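Local coordinates for YonK protein (Bacillus subtilis, PDB 2H4O), which is of unknown function, is encoded by the SPbeta prophage and assembles as an octamer, at residues D18-T23 against Y33-I38. Sequence-based numbering, arbitrary orientation.
Sequences DVMEVT and YDFKEI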
ATOM      1  N   ASP A  18     -32.903   1.392  -0.845  1.00 76.40           N
ATOM      2  CA  ASP A  18     -34.341   1.482  -0.561  1.00 76.23           C
ATOM      3  C   ASP A  18     -34.635   0.630   0.669  1.00 75.51           C
ATOM      4  O   ASP A  18     -35.292   1.079   1.609  1.00 74.07           O
ATOM      5  CB  ASP A  18     -35.139   0.988  -1.770  1.00 77.41           C
ATOM      6  CG  ASP A  18     -34.550   1.474  -3.090  1.00 79.32           C
ATOM      7  OD1 ASP A  18     -34.439   2.705  -3.274  1.00 79.65           O
ATOM      8  OD2 ASP A  18     -34.182   0.625  -3.943  1.00 80.18           O
ATOM      9  N   VAL A  19     -34.113  -0.596   0.663  1.00 75.00           N
ATOM     10  CA  VAL A  19     -34.285  -1.514   1.780  1.00 73.92           C
ATOM     11  C   VAL A  19     -33.037  -1.417   2.643  1.00 72.90           C
ATOM     12  O   VAL A  19     -32.926  -2.073   3.673  1.00 72.77           O
ATOM     13  CB  VAL A  19     -34.419  -2.953   1.296  1.00 74.03           C
ATOM     14  CG1 VAL A  19     -35.080  -3.801   2.377  1.00 75.03           C
ATOM     15  CG2 VAL A  19     -35.214  -2.992   0.009  1.00 75.13           C
HETATM   16  N   MSE A  20     -32.094  -0.589   2.198  1.00 71.63           N
HETATM   17  CA  MSE A  20     -30.831  -0.386   2.891  1.00 70.00           C
HETATM   18  C   MSE A  20     -30.066  -1.683   3.172  1.00 67.57           C
HETATM   19  O   MSE A  20     -29.664  -1.956   4.306  1.00 66.03           O
HETATM   20  CB  MSE A  20     -31.063   0.377   4.191  1.00 72.37           C
HETATM   21  CG  MSE A  20     -31.022   1.893   4.027  1.00 74.03           C
HETATM   22 SE   MSE A  20     -29.227   2.649   3.723  1.00 76.87          SE
HETATM   23  CE  MSE A  20     -28.701   2.988   5.546  1.00 73.54           C
ATOM     24  N   GLU A  21     -29.851  -2.468   2.119  1.00 66.27           N
ATOM     25  CA  GLU A  21     -29.132  -3.731   2.234  1.00 66.20           C
ATOM     26  C   GLU A  21     -28.072  -3.956   1.142  1.00 64.30           C
ATOM     27  O   GLU A  21     -28.217  -3.554  -0.004  1.00 62.61           O
ATOM     28  CB  GLU A  21     -30.113  -4.899   2.199  1.00 67.32           C
ATOM     29  CG  GLU A  21     -31.257  -4.780   3.190  1.00 70.53           C
ATOM     30  CD  GLU A  21     -32.182  -5.983   3.162  1.00 71.83           C
ATOM     31  OE1 GLU A  21     -32.576  -6.414   2.051  1.00 71.38           O
ATOM     32  OE2 GLU A  21     -32.521  -6.490   4.256  1.00 73.01           O
ATOM     33  N   VAL A  22     -26.984  -4.600   1.520  1.00 63.70           N
ATOM     34  CA  VAL A  22     -25.932  -4.928   0.574  1.00 62.77           C
ATOM     35  C   VAL A  22     -25.895  -6.451   0.508  1.00 61.83           C
ATOM     36  O   VAL A  22     -25.880  -7.141   1.540  1.00 59.91           O
ATOM     37  CB  VAL A  22     -24.530  -4.422   1.031  1.00 61.27           C
ATOM     38  CG1 VAL A  22     -23.497  -4.738  -0.036  1.00 60.11           C
ATOM     39  CG2 VAL A  22     -24.582  -2.929   1.332  1.00 62.08           C
ATOM     40  N   THR A  23     -25.868  -6.971  -0.710  1.00 61.86           N
ATOM     41  CA  THR A  23     -25.841  -8.399  -0.891  1.00 63.03           C
ATOM     42  C   THR A  23     -24.813  -8.882  -1.927  1.00 63.54           C
ATOM     43  O   THR A  23     -24.891  -8.515  -3.096  1.00 62.47           O
ATOM     44  CB  THR A  23     -27.270  -8.899  -1.238  1.00 62.90           C
ATOM     45  OG1 THR A  23     -27.225 -10.266  -1.662  1.00 62.01           O
ATOM     46  CG2 THR A  23     -27.891  -8.048  -2.309  1.00 62.39           C
ATOM     47  N   TYR A  33     -26.498  -8.517   3.862  1.00 57.47           N
ATOM     48  CA  TYR A  33     -26.159  -7.805   5.079  1.00 57.16           C
ATOM     49  C   TYR A  33     -27.035  -6.561   5.097  1.00 58.04           C
ATOM     50  O   TYR A  33     -27.341  -6.002   4.049  1.00 57.23           O
ATOM     51  CB  TYR A  33     -24.669  -7.395   5.048  1.00 55.61           C
ATOM     52  CG  TYR A  33     -23.697  -8.514   4.713  1.00 53.17           C
ATOM     53  CD1 TYR A  33     -23.275  -9.422   5.684  1.00 52.53           C
ATOM     54  CD2 TYR A  33     -23.230  -8.681   3.419  1.00 51.70           C
ATOM     55  CE1 TYR A  33     -22.415 -10.465   5.367  1.00 51.50           C
ATOM     56  CE2 TYR A  33     -22.375  -9.712   3.095  1.00 51.11           C
ATOM     57  CZ  TYR A  33     -21.963 -10.597   4.070  1.00 51.64           C
ATOM     58  OH  TYR A  33     -21.041 -11.576   3.747  1.00 52.27           O
ATOM     59  N   ASP A  34     -27.467  -6.127   6.270  1.00 59.39           N
ATOM     60  CA  ASP A  34     -28.272  -4.926   6.284  1.00 62.58           C
ATOM     61  C   ASP A  34     -27.378  -3.792   6.717  1.00 62.01           C
ATOM     62  O   ASP A  34     -26.915  -3.715   7.863  1.00 61.22           O
ATOM     63  CB  ASP A  34     -29.492  -5.044   7.201  1.00 65.73           C
ATOM     64  CG  ASP A  34     -29.122  -5.143   8.642  1.00 68.88           C
ATOM     65  OD1 ASP A  34     -29.529  -4.231   9.391  1.00 70.17           O
ATOM     66  OD2 ASP A  34     -28.435  -6.131   9.018  1.00 72.80           O
ATOM     67  N   PHE A  35     -27.138  -2.923   5.743  1.00 61.44           N
ATOM     68  CA  PHE A  35     -26.288  -1.766   5.893  1.00 60.34           C
ATOM     69  C   PHE A  35     -26.748  -0.869   7.028  1.00 60.83           C
ATOM     70  O   PHE A  35     -25.923  -0.190   7.654  1.00 59.84           O
ATOM     71  CB  PHE A  35     -26.269  -1.021   4.570  1.00 59.51           C
ATOM     72  CG  PHE A  35     -25.115  -0.126   4.419  1.00 59.15           C
ATOM     73  CD1 PHE A  35     -23.851  -0.554   4.784  1.00 57.74           C
ATOM     74  CD2 PHE A  35     -25.276   1.152   3.898  1.00 58.99           C
ATOM     75  CE1 PHE A  35     -22.767   0.271   4.641  1.00 57.74           C
ATOM     76  CE2 PHE A  35     -24.189   1.991   3.748  1.00 59.41           C
ATOM     77  CZ  PHE A  35     -22.927   1.547   4.120  1.00 57.98           C
ATOM     78  N   LYS A  36     -28.056  -0.888   7.298  1.00 61.58           N
ATOM     79  CA  LYS A  36     -28.644  -0.089   8.371  1.00 62.83           C
ATOM     80  C   LYS A  36     -28.041  -0.484   9.733  1.00 62.17           C
ATOM     81  O   LYS A  36     -27.491   0.346  10.456  1.00 60.26           O
ATOM     82  CB  LYS A  36     -30.174  -0.285   8.374  1.00 65.83           C
ATOM     83  CG  LYS A  36     -30.974   0.782   9.150  1.00 68.75           C
ATOM     84  CD  LYS A  36     -32.503   0.478   9.134  1.00 71.31           C
ATOM     85  CE  LYS A  36     -33.414   1.743   9.381  1.00 71.52           C
ATOM     86  NZ  LYS A  36     -33.147   2.504  10.652  1.00 72.21           N
ATOM     87  N   GLU A  37     -28.137  -1.760  10.069  1.00 62.90           N
ATOM     88  CA  GLU A  37     -27.595  -2.242  11.332  1.00 63.65           C
ATOM     89  C   GLU A  37     -26.107  -1.965  11.408  1.00 61.91           C
ATOM     90  O   GLU A  37     -25.614  -1.468  12.418  1.00 60.89           O
ATOM     91  CB  GLU A  37     -27.828  -3.744  11.482  1.00 66.20           C
ATOM     92  CG  GLU A  37     -28.241  -4.136  12.869  1.00 70.75           C
ATOM     93  CD  GLU A  37     -29.390  -3.278  13.388  1.00 74.09           C
ATOM     94  OE1 GLU A  37     -29.129  -2.392  14.241  1.00 75.42           O
ATOM     95  OE2 GLU A  37     -30.547  -3.479  12.928  1.00 75.30           O
ATOM     96  N   ILE A  38     -25.388  -2.311  10.343  1.00 61.13           N
ATOM     97  CA  ILE A  38     -23.949  -2.068  10.278  1.00 61.05           C
ATOM     98  C   ILE A  38     -23.628  -0.578  10.523  1.00 60.17           C
ATOM     99  O   ILE A  38     -22.830  -0.219  11.411  1.00 59.98           O
ATOM    100  CB  ILE A  38     -23.389  -2.477   8.890  1.00 60.81           C
ATOM    101  CG1 ILE A  38     -23.498  -3.999   8.701  1.00 60.30           C
ATOM    102  CG2 ILE A  38     -21.949  -2.006   8.756  1.00 61.34           C
ATOM    103  CD1 ILE A  38     -23.200  -4.454   7.320  1.00 57.63           C
TER
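In V22, CG1 lies anti to the backbone N (chi1 -177°). This leaves CG2 anti to the carbonyl carbon, and CG2 meets F35 CB at 4.1 Å. The two side chains approach each other obliquely. F35 CB points toward 18-23, but the ring leads away, with CG anti to the backbone N. Selenomethionine M20 is bent at chi2 and chi3, and its CE comes 4.2 Å from F35 CD2. M20 O also comes 3.5 Å from F35 CB. Two backbone bonds hold V22 and Y33 as an antiparallel hydrogen-bonded pair. V22 N donates to Y33 O at 2.9 Å, and Y33 N to V22 O at 2.8 Å. This pair belongs to the beta hairpin of strands 21-25 and 30-34. At its end the second strand passes directly into helix 35-40, with D34 at the N-cap. Where the strand 21-25 begins, M20 and E21 both face D16, a G1 beta bulge. The Y33 ring packs beside V22 O, with CD2 3.6 Å away, and its OH is hydrogen-bonded to E24 OE1. E21 extends beyond CG to a salt bridge with K60 of a third subunit, while M20 and F35 pack on M20 and I49 of a second subunit.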